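Local coordinates for PduO-type ATP--cob(I)alamin adenosyltransferase (Sulfolobus tokodaii, PDB 1WOZ) that probably transfers the adenosyl group of ATP to the cobalt of cob(I)alamin, as a trimeric PduO-type corrinoid adenosyltransferase, at the POG site and the interface of chains A and B. Coordinates in Å, arbitrary orientation; residue numbers count along the deposited sequence, not the author numbering. Chains: chain A/B, 177aa long conserved hypothetical protein (ST1454).

Contact 1: the POG site. Residues chain A 28, 31-32, 35, 61-62. With POG ((20S)-2,5,8,11,14,17-hexamethyl-3,6,9,12,15,18-hexaoxahenicosane-1,20-diol), chain C.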
loop_
_atom_site.group_PDB
_atom_site.type_symbol
_atom_site.label_atom_id
_atom_site.label_comp_id
_atom_site.label_asym_id
_atom_site.label_seq_id
_atom_site.Cartn_x
_atom_site.Cartn_y
_atom_site.Cartn_z
ATOM N N LEU A 28 -7.393 -10.122 10.136
ATOM C CA LEU A 28 -8.119 -10.490 8.921
ATOM C C LEU A 28 -8.030 -9.348 7.895
ATOM O O LEU A 28 -7.923 -9.599 6.698
ATOM C CB LEU A 28 -9.590 -10.795 9.238
ATOM C CG LEU A 28 -9.826 -12.018 10.139
ATOM C CD1 LEU A 28 -11.333 -12.113 10.482
ATOM C CD2 LEU A 28 -9.369 -13.291 9.406
ATOM N N LEU A 31 -4.630 -9.511 6.263
ATOM C CA LEU A 31 -4.562 -10.637 5.339
ATOM C C LEU A 31 -5.223 -10.265 4.021
ATOM O O LEU A 31 -4.726 -10.605 2.953
ATOM C CB LEU A 31 -5.245 -11.876 5.941
ATOM C CG LEU A 31 -4.389 -12.460 7.065
ATOM C CD1 LEU A 31 -5.203 -13.478 7.842
ATOM C CD2 LEU A 31 -3.116 -13.099 6.488
ATOM N N ASP A 32 -6.355 -9.570 4.100
ATOM C CA ASP A 32 -7.064 -9.141 2.887
ATOM C C ASP A 32 -6.207 -8.135 2.082
ATOM O O ASP A 32 -6.125 -8.214 0.849
ATOM C CB ASP A 32 -8.420 -8.523 3.276
ATOM C CG ASP A 32 -9.187 -7.965 2.077
ATOM O OD1 ASP A 32 -9.230 -8.615 1.017
ATOM O OD2 ASP A 32 -9.766 -6.871 2.204
ATOM N N ASN A 35 -3.613 -10.114 0.421
ATOM C CA ASN A 35 -4.244 -10.914 -0.626
ATOM C C ASN A 35 -4.552 -10.057 -1.866
ATOM O O ASN A 35 -4.422 -10.514 -3.011
ATOM C CB ASN A 35 -5.539 -11.545 -0.060
ATOM C CG ASN A 35 -5.883 -12.885 -0.709
ATOM O OD1 ASN A 35 -5.092 -13.458 -1.454
ATOM N ND2 ASN A 35 -7.073 -13.385 -0.418
ATOM N N LEU A 61 -4.411 -17.986 1.992
ATOM C CA LEU A 61 -4.605 -16.846 2.889
ATOM C C LEU A 61 -6.052 -16.913 3.401
ATOM O O LEU A 61 -6.338 -16.533 4.543
ATOM C CB LEU A 61 -4.356 -15.496 2.179
ATOM C CG LEU A 61 -2.872 -15.254 1.842
ATOM C CD1 LEU A 61 -2.689 -13.858 1.271
ATOM C CD2 LEU A 61 -2.012 -15.401 3.115
ATOM N N PHE A 62 -6.980 -17.377 2.562
ATOM C CA PHE A 62 -8.364 -17.511 3.048
ATOM C C PHE A 62 -8.396 -18.640 4.083
ATOM O O PHE A 62 -9.108 -18.561 5.078
ATOM C CB PHE A 62 -9.344 -17.823 1.909
ATOM C CG PHE A 62 -9.884 -16.595 1.230
ATOM C CD1 PHE A 62 -9.232 -16.034 0.142
ATOM C CD2 PHE A 62 -11.034 -15.967 1.720
ATOM C CE1 PHE A 62 -9.712 -14.856 -0.454
ATOM C CE2 PHE A 62 -11.514 -14.793 1.123
ATOM C CZ PHE A 62 -10.840 -14.245 0.033
HETATM O OH POG C . -9.948 -11.924 3.481
HETATM C C2 POG C . -8.901 -12.649 4.133
HETATM C C1 POG C . -7.927 -13.237 3.178
HETATM C C3 POG C . -9.517 -13.699 4.918
HETATM O O2 POG C . -10.757 -13.258 5.477
HETATM C C5 POG C . -11.619 -14.394 5.684
HETATM O O HOH W 1 -8.992 -11.342 0.687
HETATM O O HOH W 2 -10.597 -10.528 5.599
#

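Contact 2: the interface of chains A and B. Residues chain A 40, 44, 108-109, 112-113, 116; chain B 39-40, 43-44.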
loop_
_atom_site.group_PDB
_atom_site.type_symbol
_atom_site.label_atom_id
_atom_site.label_comp_id
_atom_site.label_asym_id
_atom_site.label_seq_id
_atom_site.Cartn_x
_atom_site.Cartn_y
_atom_site.Cartn_z
ATOM N N PHE A 40 -3.065 -8.195 -7.401
ATOM C CA PHE A 40 -2.524 -7.171 -8.316
ATOM C C PHE A 40 -1.228 -7.693 -8.972
ATOM O O PHE A 40 -1.043 -7.584 -10.187
ATOM C CB PHE A 40 -2.286 -5.848 -7.541
ATOM C CG PHE A 40 -1.712 -4.721 -8.386
ATOM C CD1 PHE A 40 -0.581 -4.027 -7.960
ATOM C CD2 PHE A 40 -2.314 -4.341 -9.585
ATOM C CE1 PHE A 40 -0.051 -2.965 -8.712
ATOM C CE2 PHE A 40 -1.790 -3.279 -10.349
ATOM C CZ PHE A 40 -0.661 -2.595 -9.907
ATOM N N LYS A 44 -0.288 -8.487 -13.140
ATOM C CA LYS A 44 0.824 -7.812 -13.824
ATOM C C LYS A 44 1.953 -8.749 -14.275
ATOM O O LYS A 44 2.902 -8.321 -14.923
ATOM C CB LYS A 44 1.440 -6.756 -12.894
ATOM C CG LYS A 44 0.494 -5.671 -12.405
ATOM C CD LYS A 44 0.092 -4.752 -13.525
ATOM C CE LYS A 44 1.274 -3.929 -14.026
ATOM N NZ LYS A 44 0.861 -3.011 -15.134
ATOM N N SER A 108 12.231 -4.481 -13.153
ATOM C CA SER A 108 11.087 -4.632 -14.054
ATOM C C SER A 108 9.813 -4.308 -13.272
ATOM O O SER A 108 9.807 -4.344 -12.046
ATOM C CB SER A 108 10.987 -6.067 -14.584
ATOM O OG SER A 108 10.901 -7.002 -13.521
ATOM N N GLU A 109 8.739 -3.968 -13.974
ATOM C CA GLU A 109 7.494 -3.665 -13.258
ATOM C C GLU A 109 7.039 -4.936 -12.523
ATOM O O GLU A 109 6.484 -4.853 -11.425
ATOM C CB GLU A 109 6.412 -3.167 -14.239
ATOM C CG GLU A 109 5.142 -2.665 -13.524
ATOM C CD GLU A 109 4.140 -2.030 -14.468
ATOM O OE1 GLU A 109 3.039 -1.677 -13.993
ATOM O OE2 GLU A 109 4.452 -1.877 -15.669
ATOM N N SER A 112 9.066 -5.267 -9.450
ATOM C CA SER A 112 8.720 -4.167 -8.550
ATOM C C SER A 112 7.419 -4.437 -7.813
ATOM O O SER A 112 7.337 -4.192 -6.612
ATOM C CB SER A 112 8.610 -2.835 -9.314
ATOM O OG SER A 112 9.868 -2.476 -9.867
ATOM N N VAL A 113 6.402 -4.940 -8.514
ATOM C CA VAL A 113 5.143 -5.212 -7.835
ATOM C C VAL A 113 5.301 -6.369 -6.857
ATOM O O VAL A 113 4.644 -6.398 -5.800
ATOM C CB VAL A 113 3.997 -5.479 -8.829
ATOM C CG1 VAL A 113 2.676 -5.657 -8.065
ATOM C CG2 VAL A 113 3.847 -4.285 -9.761
ATOM N N VAL A 116 6.813 -4.933 -3.731
ATOM C CA VAL A 116 5.829 -4.202 -2.938
ATOM C C VAL A 116 5.000 -5.226 -2.145
ATOM O O VAL A 116 4.744 -5.061 -0.944
ATOM C CB VAL A 116 4.868 -3.380 -3.837
ATOM C CG1 VAL A 116 3.634 -2.965 -3.029
ATOM C CG2 VAL A 116 5.596 -2.144 -4.403
ATOM N N GLY B 39 10.590 1.769 -5.804
ATOM C CA GLY B 39 11.059 0.905 -6.872
ATOM C C GLY B 39 9.947 0.751 -7.901
ATOM O O GLY B 39 10.219 0.747 -9.107
ATOM N N PHE B 40 8.697 0.632 -7.435
ATOM C CA PHE B 40 7.548 0.493 -8.351
ATOM C C PHE B 40 7.361 1.798 -9.153
ATOM O O PHE B 40 7.185 1.774 -10.374
ATOM C CB PHE B 40 6.275 0.124 -7.543
ATOM C CG PHE B 40 5.020 -0.031 -8.387
ATOM C CD1 PHE B 40 3.850 0.645 -8.042
ATOM C CD2 PHE B 40 5.001 -0.866 -9.503
ATOM C CE1 PHE B 40 2.672 0.494 -8.792
ATOM C CE2 PHE B 40 3.825 -1.024 -10.265
ATOM C CZ PHE B 40 2.666 -0.343 -9.904
ATOM N N SER B 43 9.867 1.950 -11.933
ATOM C CA SER B 43 9.538 1.072 -13.057
ATOM C C SER B 43 8.410 1.630 -13.945
ATOM O O SER B 43 8.270 1.230 -15.100
ATOM C CB SER B 43 9.135 -0.333 -12.566
ATOM O OG SER B 43 7.798 -0.361 -12.059
ATOM N N LYS B 44 7.618 2.556 -13.424
ATOM C CA LYS B 44 6.484 3.105 -14.182
ATOM C C LYS B 44 6.739 4.495 -14.783
ATOM O O LYS B 44 5.900 5.031 -15.499
ATOM C CB LYS B 44 5.253 3.212 -13.268
ATOM C CG LYS B 44 4.780 1.910 -12.641
ATOM C CD LYS B 44 4.194 0.989 -13.673
ATOM C CE LYS B 44 2.895 1.545 -14.248
ATOM N NZ LYS B 44 2.314 0.615 -15.268
#

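Contact 3: the interface of chains A and B. Residues chain A 125-126, 129, 147; chain B 20-21, 25-26, 29.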
loop_
_atom_site.group_PDB
_atom_site.type_symbol
_atom_site.label_atom_id
_atom_site.label_comp_id
_atom_site.label_asym_id
_atom_site.label_seq_id
_atom_site.Cartn_x
_atom_site.Cartn_y
_atom_site.Cartn_z
ATOM N N GLU A 125 3.312 -9.894 8.694
ATOM C CA GLU A 125 4.070 -10.786 9.593
ATOM C C GLU A 125 4.366 -10.091 10.934
ATOM O O GLU A 125 4.144 -10.677 12.007
ATOM C CB GLU A 125 5.392 -11.224 8.945
ATOM C CG GLU A 125 6.224 -12.125 9.880
ATOM C CD GLU A 125 7.609 -12.447 9.350
ATOM O OE1 GLU A 125 7.973 -11.979 8.244
ATOM O OE2 GLU A 125 8.341 -13.183 10.051
ATOM N N ARG A 126 4.867 -8.851 10.883
ATOM C CA ARG A 126 5.139 -8.099 12.116
ATOM C C ARG A 126 3.859 -7.874 12.915
ATOM O O ARG A 126 3.849 -8.043 14.136
ATOM C CB ARG A 126 5.781 -6.731 11.828
ATOM C CG ARG A 126 7.224 -6.766 11.292
ATOM C CD ARG A 126 7.812 -5.345 11.312
ATOM N NE ARG A 126 6.952 -4.353 10.650
ATOM C CZ ARG A 126 6.850 -4.188 9.322
ATOM N NH1 ARG A 126 7.546 -4.942 8.482
ATOM N NH2 ARG A 126 6.051 -3.249 8.831
ATOM N N VAL A 129 2.766 -10.961 14.874
ATOM C CA VAL A 129 3.492 -11.153 16.124
ATOM C C VAL A 129 2.833 -10.302 17.212
ATOM O O VAL A 129 2.648 -10.748 18.344
ATOM C CB VAL A 129 4.976 -10.754 15.980
ATOM C CG1 VAL A 129 5.670 -10.820 17.338
ATOM C CG2 VAL A 129 5.665 -11.699 15.007
ATOM N N ASN A 147 6.247 -15.663 7.082
ATOM C CA ASN A 147 7.696 -15.458 6.971
ATOM C C ASN A 147 8.232 -16.112 5.695
ATOM O O ASN A 147 9.009 -15.492 4.950
ATOM C CB ASN A 147 8.392 -16.010 8.229
ATOM C CG ASN A 147 9.931 -15.882 8.181
ATOM O OD1 ASN A 147 10.620 -16.769 7.682
ATOM N ND2 ASN A 147 10.456 -14.781 8.708
ATOM N N LYS B 20 10.860 -9.671 17.264
ATOM C CA LYS B 20 10.246 -8.803 16.264
ATOM C C LYS B 20 9.174 -7.928 16.911
ATOM O O LYS B 20 8.974 -7.974 18.133
ATOM C CB LYS B 20 9.633 -9.661 15.155
ATOM C CG LYS B 20 9.032 -8.894 13.992
ATOM C CD LYS B 20 8.837 -9.824 12.801
ATOM C CE LYS B 20 10.174 -10.378 12.324
ATOM N NZ LYS B 20 10.033 -11.410 11.262
ATOM N N ASP B 21 8.488 -7.137 16.087
ATOM C CA ASP B 21 7.441 -6.231 16.555
ATOM C C ASP B 21 8.055 -5.064 17.339
ATOM O O ASP B 21 7.348 -4.175 17.811
ATOM C CB ASP B 21 6.427 -6.970 17.436
ATOM C CG ASP B 21 5.151 -6.165 17.659
ATOM O OD1 ASP B 21 4.346 -6.559 18.533
ATOM O OD2 ASP B 21 4.946 -5.147 16.957
ATOM N N VAL B 25 12.558 -2.888 14.413
ATOM C CA VAL B 25 12.156 -3.792 13.336
ATOM C C VAL B 25 11.008 -3.202 12.518
ATOM O O VAL B 25 11.001 -3.303 11.288
ATOM C CB VAL B 25 11.755 -5.173 13.892
ATOM C CG1 VAL B 25 11.235 -6.065 12.758
ATOM C CG2 VAL B 25 12.978 -5.825 14.548
ATOM N N ASN B 26 10.044 -2.590 13.199
ATOM C CA ASN B 26 8.924 -1.946 12.508
ATOM C C ASN B 26 9.371 -0.732 11.667
ATOM O O ASN B 26 8.886 -0.534 10.557
ATOM C CB ASN B 26 7.856 -1.531 13.521
ATOM C CG ASN B 26 6.906 -2.674 13.864
ATOM O OD1 ASN B 26 6.074 -3.077 13.045
ATOM N ND2 ASN B 26 7.029 -3.204 15.071
ATOM N N GLY B 29 10.978 -2.044 8.728
ATOM C CA GLY B 29 9.951 -2.608 7.855
ATOM C C GLY B 29 9.248 -1.504 7.067
ATOM O O GLY B 29 8.971 -1.659 5.860
HETATM O O HOH W 3 7.546 -4.101 5.648
HETATM O O HOH W 4 4.968 -1.200 10.769
#

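Contact 1: the POG site
POG, a polypropylene glycol fragment, sits between helices 23-44 and 48-69 of the helical bundle typical of PduO-type adenosyltransferases. It probably comes from crystallisation, and the structure alone does not show a role for it. Only a short stretch of the polymer is modelled, from the hydroxyl OH to C5. Its methyl C1 lies over the centre of the A:Phe62 ring, 4.1 Å above the ring plane. From the other helix, A:Leu31 touches the same methyl, with CB 4.1 Å from POG C1. The amide nitrogen ND2 of A:Asn35 stands 3.7 Å from POG C1 as a packing contact. The polar atoms of POG reach the protein through water. Water 1 lies 3.0 Å from the hydroxyl OH of POG and 2.8 Å from the carboxylate OD1 of A:Asp32. A:Asn35 ND2 also binds water 1, at 154° at the hydrogen. Water 2 bridges POG OH and the ether O2 to the backbone O of A:Leu28, with 2.6 Å between the water and POG OH. Further out, the torsions set the polar tips that meet water 1. A:Asp32 holds CG anti to its backbone N (chi1 176°), and A:Asn35 does so less exactly (chi1 -150°).

Contact 2: the interface of chains A and B
The start of helix 109-134 in chain A packs on the end of helix 23-44 in chain B, in the subunit interface of this PduO-type adenosyltransferase. The B:Phe40 ring fills the contact. Its CG is anti to the backbone N (chi1 179°), which sends the ring across to chain A. The CG2 branch of A:Val113 lies alongside it, tightly packed at 3.3 Å from B:Phe40 CE2. A:Val116 crosses obliquely, and its CG2 meets B:Phe40 CB. The two Phe40 rings meet tip to tip, with B:Phe40 CZ in plane at the edge of the A:Phe40 ring and 4.0 Å from its CE1. On each chain, CG of Lys44 lies over one face of its own Phe40 ring, toward the rim. Both lysines are bent at chi2 and chi3 and bring their amines to A:Glu109. This glutamate is extended, and its carboxylate OE1 forms salt bridges of 2.7 Å to B:Lys44 NZ and 2.8 Å to A:Lys44 NZ. Both amines come from above the carboxylate plane, the second 54° out of it. The carboxylate would probably offset the repulsion between them, and they would favour its ionised form. Nearby, A:Ser112 OG donates mainly to A:Ser108 O at 2.9 Å; B:Gly39 O is at most a weak second acceptor. B:Ser43 OG turns back to B:Phe40 O, on a lone pair in the carbonyl plane, and its CB packs on A:Glu109 CA.

Contact 3: the interface of chains A and B
A:Arg126, on helix 109-134 of the PduO-type bundle, reaches over to the first turns of helix 23-44 in chain B. Its CG is anti to the carbonyl carbon (chi1 -69°). CB passes 3.9 Å from the amide oxygen OD1 of B:Asn26. CG packs on CD of B:Lys20, whose chain crosses it at about a right angle but is poorly ordered. The chain then bends at chi3 (-52°), and CD rests 3.8 Å from B:Val25 CG1. NE donates to B:Asn26 OD1 at 2.9 Å. That oxygen lies in the guanidinium plane. The guanidinium and amide planes are 87° apart, and NE approaches from above the carbonyl plane, not on a lone pair. One face of the guanidinium lies on B:Gly29 CA, 3.3 Å from the plane and toward the rim, where the lack of a side chain probably lets it come close. At the edge, NH1 binds water 3, which continues to B:Gly29 O. NH2 binds water 4, which leads back to B:Asn26 OD1. An alanine in place of A:Arg126 removes the guanidinium and would probably weaken the hold on helix 23-44 of chain B. One residue earlier, the carboxylate OE2 of A:Glu125 forms a salt bridge with the poorly ordered B:Lys20 NZ (2.7 Å), which sits above its plane. A:Asn147 ND2 donates to the syn lone pair of A:Glu125 OE2 at 3.0 Å, and this oxygen lies in the amide plane of A:Asn147.

Contact 1 and contact 3 are the nearer pair, with C-alpha centres about 17 Å apart. Contact 2 lies about 21 Å from contact 1 and about 23 Å from contact 3. Helix 23-44 takes part in all three. In chain A it lines the POG site and gives A:Phe40 and A:Lys44 to contact 2. In chain B it supplies residues to contacts 2 and 3. The start of helix 109-134 of chain A meets the end of that chain B helix in contact 2. Its later part meets the beginning in contact 3, so the two helices run in opposite directions. The deposited assembly holds three copies, which fits the trimer common in this family.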